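SspB protein (Streptomyces clavuligerus, PDB 6JUF) probably acts as a DNA-cleaving, metal-dependent component of SspABCD-SspE, a phosphorothioation-sensing bacterial defence system against phages. Local coordinates at residues His17-Pro22 with Cys175-Met179; Leu205-Glu209 with Glu220-Arg226. One frame throughout, in Å; residues are numbered along the deposited sequence.

Contact 1 (His17-Pro22 with Cys175-Met179)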
ATOM      1  N   HIS B  17     -16.352   1.501 -11.393  1.00  9.48           N
ATOM      2  CA  HIS B  17     -15.679   1.500 -10.096  1.00  8.19           C
ATOM      3  C   HIS B  17     -16.325   2.484  -9.151  1.00 10.11           C
ATOM      4  O   HIS B  17     -15.970   2.556  -7.960  1.00  9.36           O
ATOM      5  CB  HIS B  17     -14.214   1.929 -10.298  1.00  9.90           C
ATOM      6  CG  HIS B  17     -14.080   3.074 -11.292  1.00  8.12           C
ATOM      7  ND1 HIS B  17     -14.433   4.356 -10.968  1.00 10.08           N
ATOM      8  CD2 HIS B  17     -13.679   3.096 -12.632  1.00  8.67           C
ATOM      9  CE1 HIS B  17     -14.220   5.150 -12.087  1.00  8.13           C
ATOM     10  NE2 HIS B  17     -13.763   4.351 -13.069  1.00 10.15           N
ATOM     11  N   GLU B  18     -17.271   3.271  -9.653  1.00 12.13           N
ATOM     12  CA  GLU B  18     -17.987   4.331  -8.861  1.00 12.24           C
ATOM     13  C   GLU B  18     -17.056   5.255  -8.122  1.00 11.30           C
ATOM     14  O   GLU B  18     -17.360   5.728  -7.014  1.00 13.70           O
ATOM     15  CB  GLU B  18     -19.047   3.684  -7.892  1.00 11.75           C
ATOM     16  CG  GLU B  18     -20.101   2.952  -8.714  1.00 15.73           C
ATOM     17  CD  GLU B  18     -21.089   2.166  -7.886  1.00 17.91           C
ATOM     18  OE1 GLU B  18     -21.784   2.874  -7.143  1.00 17.47           O
ATOM     19  OE2 GLU B  18     -21.258   0.935  -8.044  1.00 21.67           O
ATOM     20  N   THR B  19     -15.951   5.580  -8.773  1.00 10.14           N
ATOM     21  CA  THR B  19     -14.863   6.449  -8.257  1.00 12.27           C
ATOM     22  C   THR B  19     -14.020   5.831  -7.163  1.00 12.24           C
ATOM     23  O   THR B  19     -13.160   6.525  -6.596  1.00 12.14           O
ATOM     24  CB  THR B  19     -15.271   7.913  -7.816  1.00 14.05           C
ATOM     25  OG1 THR B  19     -15.892   7.945  -6.520  1.00 16.24           O
ATOM     26  CG2 THR B  19     -16.211   8.574  -8.855  1.00 17.84           C
ATOM     27  N   PHE B  20     -14.222   4.558  -6.825  1.00  9.37           N
ATOM     28  CA  PHE B  20     -13.275   3.860  -5.928  1.00 10.20           C
ATOM     29  C   PHE B  20     -12.022   3.415  -6.709  1.00  8.87           C
ATOM     30  O   PHE B  20     -12.154   2.660  -7.660  1.00  9.01           O
ATOM     31  CB  PHE B  20     -13.929   2.583  -5.414  1.00 10.78           C
ATOM     32  CG  PHE B  20     -15.037   2.838  -4.384  1.00 11.66           C
ATOM     33  CD1 PHE B  20     -14.745   3.455  -3.170  1.00 12.70           C
ATOM     34  CD2 PHE B  20     -16.349   2.453  -4.661  1.00 11.34           C
ATOM     35  CE1 PHE B  20     -15.739   3.659  -2.189  1.00 12.15           C
ATOM     36  CE2 PHE B  20     -17.349   2.633  -3.694  1.00 13.79           C
ATOM     37  CZ  PHE B  20     -17.035   3.259  -2.482  1.00 12.89           C
ATOM     38  N   ALA B  21     -10.851   3.913  -6.278  1.00  8.87           N
ATOM     39  CA  ALA B  21      -9.565   3.490  -6.863  1.00  7.60           C
ATOM     40  C   ALA B  21      -9.221   2.120  -6.331  1.00  7.78           C
ATOM     41  O   ALA B  21      -9.829   1.668  -5.359  1.00  7.93           O
ATOM     42  CB  ALA B  21      -8.499   4.526  -6.558  1.00  8.33           C
ATOM     43  N   PRO B  22      -8.264   1.412  -6.964  1.00  7.15           N
ATOM     44  CA  PRO B  22      -8.000   0.025  -6.523  1.00  8.01           C
ATOM     45  C   PRO B  22      -7.506  -0.047  -5.068  1.00  7.85           C
ATOM     46  O   PRO B  22      -6.836   0.864  -4.598  1.00  7.94           O
ATOM     47  CB  PRO B  22      -6.888  -0.453  -7.498  1.00  7.81           C
ATOM     48  CG  PRO B  22      -7.054   0.442  -8.707  1.00  8.53           C
ATOM     49  CD  PRO B  22      -7.517   1.760  -8.186  1.00  8.31           C
ATOM     50  N   CYS B 175     -11.124   9.138 -10.772  1.00  8.19           N
ATOM     51  CA  CYS B 175     -10.536   7.865 -10.289  1.00  7.72           C
ATOM     52  C   CYS B 175      -9.086   7.726 -10.713  1.00  7.40           C
ATOM     53  O   CYS B 175      -8.240   7.250  -9.927  1.00  6.86           O
ATOM     54  CB  CYS B 175     -11.342   6.699 -10.850  1.00  8.32           C
ATOM     55  SG  CYS B 175     -10.912   5.153  -9.946  1.00  9.87           S
ATOM     56  N   ILE B 176      -8.773   8.117 -11.953  1.00  6.64           N
ATOM     57  CA  ILE B 176      -7.362   8.062 -12.461  1.00  6.91           C
ATOM     58  C   ILE B 176      -6.476   8.936 -11.540  1.00  8.34           C
ATOM     59  O   ILE B 176      -5.408   8.517 -11.132  1.00  8.79           O
ATOM     60  CB  ILE B 176      -7.308   8.599 -13.913  1.00  6.02           C
ATOM     61  CG1 ILE B 176      -7.869   7.568 -14.885  1.00  7.00           C
ATOM     62  CG2 ILE B 176      -5.855   8.934 -14.295  1.00  9.11           C
ATOM     63  CD1 ILE B 176      -8.251   8.067 -16.283  1.00  8.36           C
ATOM     64  N   THR B 177      -6.962  10.122 -11.163  1.00  8.82           N
ATOM     65  CA  THR B 177      -6.179  11.018 -10.289  1.00  9.13           C
ATOM     66  C   THR B 177      -5.956  10.386  -8.905  1.00  8.54           C
ATOM     67  O   THR B 177      -4.820  10.340  -8.437  1.00  8.95           O
ATOM     68  CB  THR B 177      -6.926  12.348 -10.100  1.00 10.76           C
ATOM     69  OG1 THR B 177      -7.291  12.848 -11.401  1.00 12.94           O
ATOM     70  CG2 THR B 177      -6.048  13.391  -9.439  1.00 11.16           C
ATOM     71  N   LYS B 178      -7.011   9.860  -8.282  1.00 10.68           N
ATOM     72  CA  LYS B 178      -6.898   9.219  -6.969  1.00  8.82           C
ATOM     73  C   LYS B 178      -5.968   7.998  -6.998  1.00 10.33           C
ATOM     74  O   LYS B 178      -5.311   7.704  -5.982  1.00 10.01           O
ATOM     75  CB  LYS B 178      -8.317   8.758  -6.464  1.00 11.96           C
ATOM     76  CG  LYS B 178      -9.131   9.944  -5.994  1.00 17.15           C
ATOM     77  CD  LYS B 178     -10.350   9.516  -5.196  1.00 23.65           C
ATOM     78  CE  LYS B 178     -11.498   9.215  -6.086  1.00 18.85           C
ATOM     79  NZ  LYS B 178     -12.582   8.730  -5.200  1.00 21.36           N
ATOM     80  N   MET B 179      -5.888   7.323  -8.144  1.00  8.67           N
ATOM     81  CA  MET B 179      -5.107   6.092  -8.261  1.00  9.07           C
ATOM     82  C   MET B 179      -3.605   6.429  -8.326  1.00  7.82           C
ATOM     83  O   MET B 179      -2.762   5.666  -7.817  1.00  9.15           O
ATOM     84  CB  MET B 179      -5.524   5.328  -9.540  1.00  9.28           C
ATOM     85  CG  MET B 179      -4.649   4.079  -9.838  1.00  9.55           C
ATOM     86  SD  MET B 179      -5.569   3.074 -11.045  1.00  8.70           S
ATOM     87  CE  MET B 179      -4.340   1.805 -11.287  1.00  9.74           C
TER
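Lys178 reaches from helix 166-180 to the loop 17-22, where a type I' turn from His17 to Phe20 presents the carbonyl of Thr19. Its CB lies 4.2 Å from Ala21 CB; CG and CD span the gap, and the bend at chi3 (-86°) brings CE to 3.2 Å from Thr19 O. At the tip, NZ donates a 2.7 Å hydrogen bond to Thr19 O, arriving tilted 26° from the carbonyl plane. One turn earlier, Cys175 SG sits 3.9 Å from the centroid of the His17 ring, over its face, in a sulfur-aromatic contact, while Cys175 CB approaches His17 CE1 to 3.5 Å. The ring's rotation is fixed at both nitrogens: ND1 accepts Thr19 N in the ring plane at 2.9 Å, and NE2 is hydrogen-bonded to Asp172 of the same helix. Further on, the extended Met179 side chain crosses the Pro22 ring at about a right angle, with SD 3.7 Å from Pro22 CD. Glu18, a magnesium-binding residue with no metal bound to this chain, has its CB turned away from the helix. The chemistry implies a mixed joint: an apolar, sulfur-rich seam beside one hydrogen bond from a charged amine to a neutral carbonyl.

Contact 2 (Leu205-Glu209 with Glu220-Arg226)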
ATOM      1  N   LEU B 205       4.090   4.527  -7.715  1.00  9.83           N
ATOM      2  CA  LEU B 205       4.731   4.521  -9.057  1.00 10.26           C
ATOM      3  C   LEU B 205       5.170   5.928  -9.453  1.00 10.44           C
ATOM      4  O   LEU B 205       5.955   6.050 -10.386  1.00 11.28           O
ATOM      5  CB  LEU B 205       3.819   3.883 -10.147  1.00  9.15           C
ATOM      6  CG  LEU B 205       3.334   2.452  -9.811  1.00  8.74           C
ATOM      7  CD1 LEU B 205       2.491   1.933 -10.968  1.00 11.96           C
ATOM      8  CD2 LEU B 205       4.509   1.520  -9.401  1.00 10.15           C
ATOM      9  N   GLY B 206       4.682   6.961  -8.719  1.00  8.13           N
ATOM     10  CA  GLY B 206       5.060   8.353  -9.050  1.00  9.03           C
ATOM     11  C   GLY B 206       4.743   8.789 -10.487  1.00 11.15           C
ATOM     12  O   GLY B 206       5.500   9.580 -11.073  1.00 10.64           O
ATOM     13  N   LEU B 207       3.665   8.262 -11.067  1.00  9.65           N
ATOM     14  CA  LEU B 207       3.316   8.562 -12.503  1.00  8.53           C
ATOM     15  C   LEU B 207       2.617   9.876 -12.714  1.00  8.32           C
ATOM     16  O   LEU B 207       2.561  10.326 -13.828  1.00 10.64           O
ATOM     17  CB  LEU B 207       2.443   7.431 -13.094  1.00  9.98           C
ATOM     18  CG  LEU B 207       3.238   6.197 -13.541  1.00 10.25           C
ATOM     19  CD1 LEU B 207       2.260   5.016 -13.689  1.00  9.96           C
ATOM     20  CD2 LEU B 207       3.963   6.521 -14.854  1.00 11.28           C
ATOM     21  N   MET B 208       1.953  10.445 -11.682  1.00  9.05           N
ATOM     22  CA  MET B 208       1.114  11.636 -11.947  1.00  9.84           C
ATOM     23  C   MET B 208       1.333  12.578 -10.777  1.00  9.93           C
ATOM     24  O   MET B 208       1.521  12.136  -9.617  1.00 10.49           O
ATOM     25  CB  MET B 208      -0.372  11.259 -12.038  1.00 11.38           C
ATOM     26  CG  MET B 208      -1.268  12.281 -12.734  1.00 14.14           C
ATOM     27  SD  MET B 208      -2.932  11.606 -12.779  1.00 14.39           S
ATOM     28  CE  MET B 208      -3.909  13.141 -12.734  1.00 24.52           C
ATOM     29  N   GLU B 209       1.307  13.875 -11.042  1.00  9.91           N
ATOM     30  CA  GLU B 209       1.530  14.860  -9.999  1.00 10.51           C
ATOM     31  C   GLU B 209       0.666  16.093 -10.254  1.00 13.08           C
ATOM     32  O   GLU B 209       0.249  16.378 -11.381  1.00 13.45           O
ATOM     33  CB  GLU B 209       3.042  15.222  -9.931  1.00 12.59           C
ATOM     34  CG  GLU B 209       3.475  16.273  -8.895  1.00 15.45           C
ATOM     35  CD  GLU B 209       3.112  15.882  -7.447  1.00 14.38           C
ATOM     36  OE1 GLU B 209       1.938  15.900  -7.065  1.00 14.13           O
ATOM     37  OE2 GLU B 209       4.061  15.582  -6.671  1.00 18.85           O
ATOM     38  N   GLU B 220      -0.209  16.558 -14.194  1.00 12.55           N
ATOM     39  CA  GLU B 220       0.573  16.062 -15.320  1.00 13.23           C
ATOM     40  C   GLU B 220       1.103  14.666 -15.078  1.00 14.18           C
ATOM     41  O   GLU B 220       1.384  14.290 -13.925  1.00 13.34           O
ATOM     42  CB  GLU B 220       1.710  17.005 -15.665  1.00 17.27           C
ATOM     43  CG  GLU B 220       2.798  17.110 -14.622  1.00 17.81           C
ATOM     44  CD  GLU B 220       3.853  18.122 -15.018  1.00 25.38           C
ATOM     45  OE1 GLU B 220       4.765  18.270 -14.233  1.00 29.90           O
ATOM     46  OE2 GLU B 220       3.768  18.785 -16.075  1.00 27.08           O
ATOM     47  N   PHE B 221       1.239  13.908 -16.167  1.00 13.46           N
ATOM     48  CA  PHE B 221       2.000  12.682 -16.104  1.00 13.62           C
ATOM     49  C   PHE B 221       3.463  13.108 -15.966  1.00 16.10           C
ATOM     50  O   PHE B 221       3.917  14.077 -16.576  1.00 18.26           O
ATOM     51  CB  PHE B 221       1.663  11.694 -17.266  1.00 15.18           C
ATOM     52  CG  PHE B 221       0.259  11.160 -17.194  1.00 16.84           C
ATOM     53  CD1 PHE B 221      -0.158  10.436 -16.048  1.00 19.40           C
ATOM     54  CD2 PHE B 221      -0.680  11.429 -18.194  1.00 16.35           C
ATOM     55  CE1 PHE B 221      -1.469   9.977 -15.931  1.00 19.77           C
ATOM     56  CE2 PHE B 221      -1.976  10.929 -18.101  1.00 18.86           C
ATOM     57  CZ  PHE B 221      -2.370  10.217 -16.957  1.00 18.37           C
ATOM     58  N   THR B 222       4.208  12.398 -15.138  1.00 13.92           N
ATOM     59  CA  THR B 222       5.592  12.769 -14.842  1.00 15.10           C
ATOM     60  C   THR B 222       6.555  12.219 -15.893  1.00 16.98           C
ATOM     61  O   THR B 222       6.201  11.366 -16.689  1.00 16.83           O
ATOM     62  CB  THR B 222       6.037  12.249 -13.472  1.00 15.93           C
ATOM     63  OG1 THR B 222       5.932  10.820 -13.485  1.00 13.92           O
ATOM     64  CG2 THR B 222       5.156  12.815 -12.348  1.00 15.47           C
ATOM     65  N   SER B 223       7.776  12.740 -15.915  1.00 18.14           N
ATOM     66  CA  SER B 223       8.750  12.229 -16.913  1.00 22.43           C
ATOM     67  C   SER B 223      10.171  12.040 -16.429  1.00 29.14           C
ATOM     68  O   SER B 223      11.099  12.014 -17.238  1.00 39.75           O
ATOM     69  CB  SER B 223       8.718  13.049 -18.227  1.00 25.51           C
ATOM     70  OG  SER B 223       8.785  14.406 -17.919  1.00 29.90           O
ATOM     71  N   GLY B 224      10.385  11.894 -15.138  1.00 24.01           N
ATOM     72  CA  GLY B 224      11.750  11.497 -14.695  1.00 29.79           C
ATOM     73  C   GLY B 224      12.165  10.026 -14.900  1.00 29.80           C
ATOM     74  O   GLY B 224      11.531   9.228 -15.634  1.00 32.08           O
ATOM     75  N   SER B 225      13.272   9.653 -14.266  1.00 21.87           N
ATOM     76  CA  SER B 225      13.742   8.268 -14.353  1.00 23.93           C
ATOM     77  C   SER B 225      12.928   7.452 -13.342  1.00 22.55           C
ATOM     78  O   SER B 225      12.263   8.023 -12.453  1.00 24.56           O
ATOM     79  CB  SER B 225      15.214   8.160 -14.046  1.00 25.02           C
ATOM     80  OG  SER B 225      15.420   8.354 -12.657  1.00 25.08           O
ATOM     81  N   ARG B 226      12.977   6.136 -13.468  1.00 17.33           N
ATOM     82  CA  ARG B 226      12.038   5.267 -12.727  1.00 18.31           C
ATOM     83  C   ARG B 226      12.819   4.144 -12.024  1.00 13.25           C
ATOM     84  O   ARG B 226      12.820   3.014 -12.475  1.00 14.38           O
ATOM     85  CB  ARG B 226      11.008   4.640 -13.668  1.00 20.09           C
ATOM     86  CG  ARG B 226      10.315   5.625 -14.598  1.00 20.99           C
ATOM     87  CD  ARG B 226       8.916   5.930 -14.209  1.00 13.92           C
ATOM     88  NE  ARG B 226       8.315   6.867 -15.147  1.00 12.60           N
ATOM     89  CZ  ARG B 226       7.838   8.071 -14.819  1.00 15.26           C
ATOM     90  NH1 ARG B 226       7.828   8.467 -13.562  1.00 13.97           N
ATOM     91  NH2 ARG B 226       7.334   8.880 -15.749  1.00 15.30           N
TER
HETATM   92  O   HOH W   1       8.323   7.032 -11.043  1.00 15.46           O
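Glu220 pairs with Glu209 in the antiparallel beta hairpin of strands 208-211 and 218-221. The two backbones exchange a pair of hydrogen bonds, Glu209 N to Glu220 O and Glu220 N to Glu209 O, each 2.9 Å. Both side chains leave on the same face of the sheet; Glu209, bent at chi2, turns its carboxylate away to a salt bridge with Arg185. Phe221 follows in a non-hydrogen-bonded pair with Met208, their side chains together on the other face. Extended beyond CG, the methionine brings SD to 3.8 Å from Phe221 CE1, a Met-aromatic contact made obliquely to the ring, while Leu207 O lies at the ring edge, in its plane. Phe135 and Phe143 also meet this ring, and Tyr180 of helix 166-180 packs on Met208. Thr222 continues the pairing past the strand end: its N donates to Leu207 O, coming from above the carbonyl plane. Its OG1, held between backbone N and carbonyl carbon (chi1 60°), gives a 2.7 Å bond to Gly206 O in the carbonyl plane, on a lone pair. After the outward loop 223-225, Arg226 doubles back at chi2 (-105°) and grips Thr222 end-on: NH2 donates to Thr222 O and NH1 to Thr222 OG1, which therefore both gives and receives. Leu207 CD2 lies over one guanidinium face and Gly224 O over the opposite one. At the guanidinium edge, a water accepts from Arg226 NH1 at 2.9 Å and donates to Leu205 O at 2.6 Å.

Overall arrangement
Contacts 1 and 2 have centres about 18 Å apart and are joined through helix 166-180, which supplies the segment 175-179 and is followed in the chain by strand 208-211. Along the sequence they run in series, contact 1 closing before contact 2 opens. The two contacts nevertheless touch: Met208 CE of contact 2 packs 3.6 Å from Thr177 OG1, and Met208 SD lies 4.2 Å from Ile176 CG2, both helix residues of contact 1 that do not touch the loop 17-22. One side of the helix thus carries the loop 17-22, another the hairpin. Glu18, the magnesium-binding residue, belongs to contact 1, and no such metal is bound to this chain; contact 2 lies away from that site.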